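Local atomic coordinates of surface presentation of antigens protein spaS (Salmonella typhimurium, PDB entry 3C01), a protein that forms part of the type III secretion export apparatus that Salmonella needs to enter mammalian cells. Residues 18-23 with 55-60. Residues are numbered along the deposited sequence; the frame is centred on the assembly and turned at random.
Sequences PMISVY and KTHRRY
T56 OG1 is the best-held polar atom, with three hydrogen-bonding partners. H57 ND1 donates to T56 OG1 at 2.7 Å, nearly in the imidazole plane. S52 O and E67 OE1 are the other two and must share its one proton, unless E67 is protonated. H57 NE2 is bonded to S64 N, so the ring rotation is fixed. This pattern is consistent with a neutral imidazole protonated at ND1. The side chains of I20 and H57 cross at about a right angle. I20 CG1 touches H57 CB at 4.0 Å.

The chain is the C-terminal cytoplasmic part of a FlhB/YscU-family exporter, whose members cleave themselves just before a Pro-Thr-His sequence. Strand 19-25 pairs antiparallel with strand 4-9 along one edge. The loop that leaves helix 47-56 crosses the other edge steeply. Y60 N donates to I20 O at 2.8 Å, in the carbonyl plane, and I20 also has a backbone bond to D61.

Y23 CG is anti to the backbone N (chi1 -172°), which carries the phenol along the loop. R58 CA and R59 N lie over one face. The ring also meets that of F54, with planes about 15° apart, and OH is bonded to F54 O. R58 bends back at chi2. R58 NH2 bonds H57 O at 2.9 Å, almost straight at 173°, and, at a longer 3.3 Å, K55 O. In both, the donor stands above the carbonyl plane.

R59 bends at chi3 so that one guanidinium face lies over Y23 CB. R59 NH2 donates to Y23 O at 2.8 Å. R59 NE and Y23 N both donate to one water. R59 CG sits over the centre of the Y60 ring, 3.5 Å above it, and Y60 OH is bonded to an acidic side chain of another protein's chain.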
# COMPACT_ATOMS: atom_id res chain seq x y z
N PRO B 18 5.58 -8.43 -4.95
CA PRO B 18 4.46 -7.75 -4.25
C PRO B 18 3.22 -7.57 -5.10
O PRO B 18 3.29 -7.71 -6.29
CB PRO B 18 5.03 -6.41 -3.85
CG PRO B 18 6.49 -6.40 -4.35
CD PRO B 18 6.74 -7.55 -5.18
N MET B 19 2.10 -7.26 -4.48
CA MET B 19 0.84 -7.15 -5.17
C MET B 19 0.07 -5.89 -4.74
O MET B 19 0.21 -5.41 -3.63
CB MET B 19 0.01 -8.37 -4.85
CG MET B 19 -1.40 -8.34 -5.30
SD MET B 19 -2.27 -9.89 -4.88
CE MET B 19 -3.20 -9.34 -3.44
N ILE B 20 -0.75 -5.38 -5.65
CA ILE B 20 -1.63 -4.28 -5.38
C ILE B 20 -2.85 -4.82 -4.64
O ILE B 20 -3.72 -5.42 -5.28
CB ILE B 20 -2.13 -3.62 -6.65
CG1 ILE B 20 -0.96 -3.20 -7.60
CG2 ILE B 20 -2.95 -2.45 -6.28
CD1 ILE B 20 0.03 -2.21 -7.03
N SER B 21 -2.88 -4.62 -3.32
CA SER B 21 -3.91 -5.14 -2.47
C SER B 21 -5.13 -4.26 -2.40
O SER B 21 -6.22 -4.75 -2.17
CB SER B 21 -3.35 -5.34 -1.05
OG SER B 21 -2.61 -4.21 -0.60
N VAL B 22 -4.94 -2.95 -2.52
CA VAL B 22 -5.97 -1.95 -2.33
C VAL B 22 -5.84 -0.95 -3.45
O VAL B 22 -4.72 -0.58 -3.81
CB VAL B 22 -5.76 -1.23 -1.02
CG1 VAL B 22 -6.76 -0.06 -0.87
CG2 VAL B 22 -5.84 -2.22 0.13
N TYR B 23 -6.97 -0.51 -4.01
CA TYR B 23 -6.93 0.50 -5.07
C TYR B 23 -8.21 1.36 -5.02
O TYR B 23 -9.29 0.87 -5.34
CB TYR B 23 -6.84 -0.24 -6.39
CG TYR B 23 -6.59 0.59 -7.62
CD1 TYR B 23 -5.30 0.74 -8.12
CD2 TYR B 23 -7.64 1.14 -8.33
CE1 TYR B 23 -5.03 1.45 -9.25
CE2 TYR B 23 -7.40 1.89 -9.48
CZ TYR B 23 -6.09 2.03 -9.94
OH TYR B 23 -5.80 2.71 -11.10
N LYS B 55 -1.70 4.95 -12.32
CA LYS B 55 -1.79 5.03 -13.76
C LYS B 55 -1.47 3.69 -14.40
O LYS B 55 -2.16 3.25 -15.27
CB LYS B 55 -0.85 6.12 -14.28
CG LYS B 55 -1.16 6.58 -15.68
CD LYS B 55 0.12 6.77 -16.55
CE LYS B 55 1.23 7.58 -15.84
NZ LYS B 55 2.19 8.17 -16.87
N THR B 56 -0.45 3.02 -13.90
CA THR B 56 0.07 1.79 -14.54
C THR B 56 -0.65 0.51 -14.10
O THR B 56 -0.87 -0.36 -14.92
CB THR B 56 1.60 1.64 -14.29
OG1 THR B 56 1.88 1.72 -12.86
CG2 THR B 56 2.36 2.76 -14.99
N HIS B 57 -1.05 0.40 -12.84
CA HIS B 57 -1.59 -0.83 -12.29
C HIS B 57 -3.11 -0.76 -11.98
O HIS B 57 -3.70 0.30 -12.03
CB HIS B 57 -0.86 -1.15 -11.00
CG HIS B 57 0.56 -1.54 -11.19
ND1 HIS B 57 1.52 -0.65 -11.63
CD2 HIS B 57 1.21 -2.71 -10.97
CE1 HIS B 57 2.68 -1.28 -11.72
NE2 HIS B 57 2.52 -2.52 -11.30
N ARG B 58 -3.69 -1.91 -11.65
CA ARG B 58 -5.06 -2.07 -11.21
C ARG B 58 -5.10 -3.03 -10.00
O ARG B 58 -4.14 -3.79 -9.74
CB ARG B 58 -5.93 -2.70 -12.33
CG ARG B 58 -6.12 -1.83 -13.59
CD ARG B 58 -6.55 -0.42 -13.18
NE ARG B 58 -6.85 0.44 -14.31
CZ ARG B 58 -6.07 1.43 -14.76
NH1 ARG B 58 -6.48 2.12 -15.80
NH2 ARG B 58 -4.89 1.72 -14.24
N ARG B 59 -6.23 -3.00 -9.29
CA ARG B 59 -6.43 -3.85 -8.14
C ARG B 59 -6.04 -5.27 -8.49
O ARG B 59 -6.45 -5.79 -9.50
CB ARG B 59 -7.89 -3.78 -7.67
CG ARG B 59 -8.05 -4.28 -6.22
CD ARG B 59 -9.48 -4.15 -5.67
NE ARG B 59 -9.95 -2.78 -5.68
CZ ARG B 59 -10.63 -2.22 -6.67
NH1 ARG B 59 -10.92 -2.91 -7.75
NH2 ARG B 59 -10.99 -0.94 -6.58
N TYR B 60 -5.23 -5.88 -7.62
CA TYR B 60 -4.83 -7.28 -7.68
C TYR B 60 -3.77 -7.61 -8.74
O TYR B 60 -3.43 -8.78 -8.94
CB TYR B 60 -6.05 -8.22 -7.72
CG TYR B 60 -7.03 -7.96 -6.58
CD1 TYR B 60 -6.57 -7.73 -5.29
CD2 TYR B 60 -8.42 -7.94 -6.80
CE1 TYR B 60 -7.47 -7.47 -4.23
CE2 TYR B 60 -9.32 -7.71 -5.78
CZ TYR B 60 -8.85 -7.47 -4.50
OH TYR B 60 -9.71 -7.23 -3.48
O HOH W 1 -9.40 -1.55 -3.15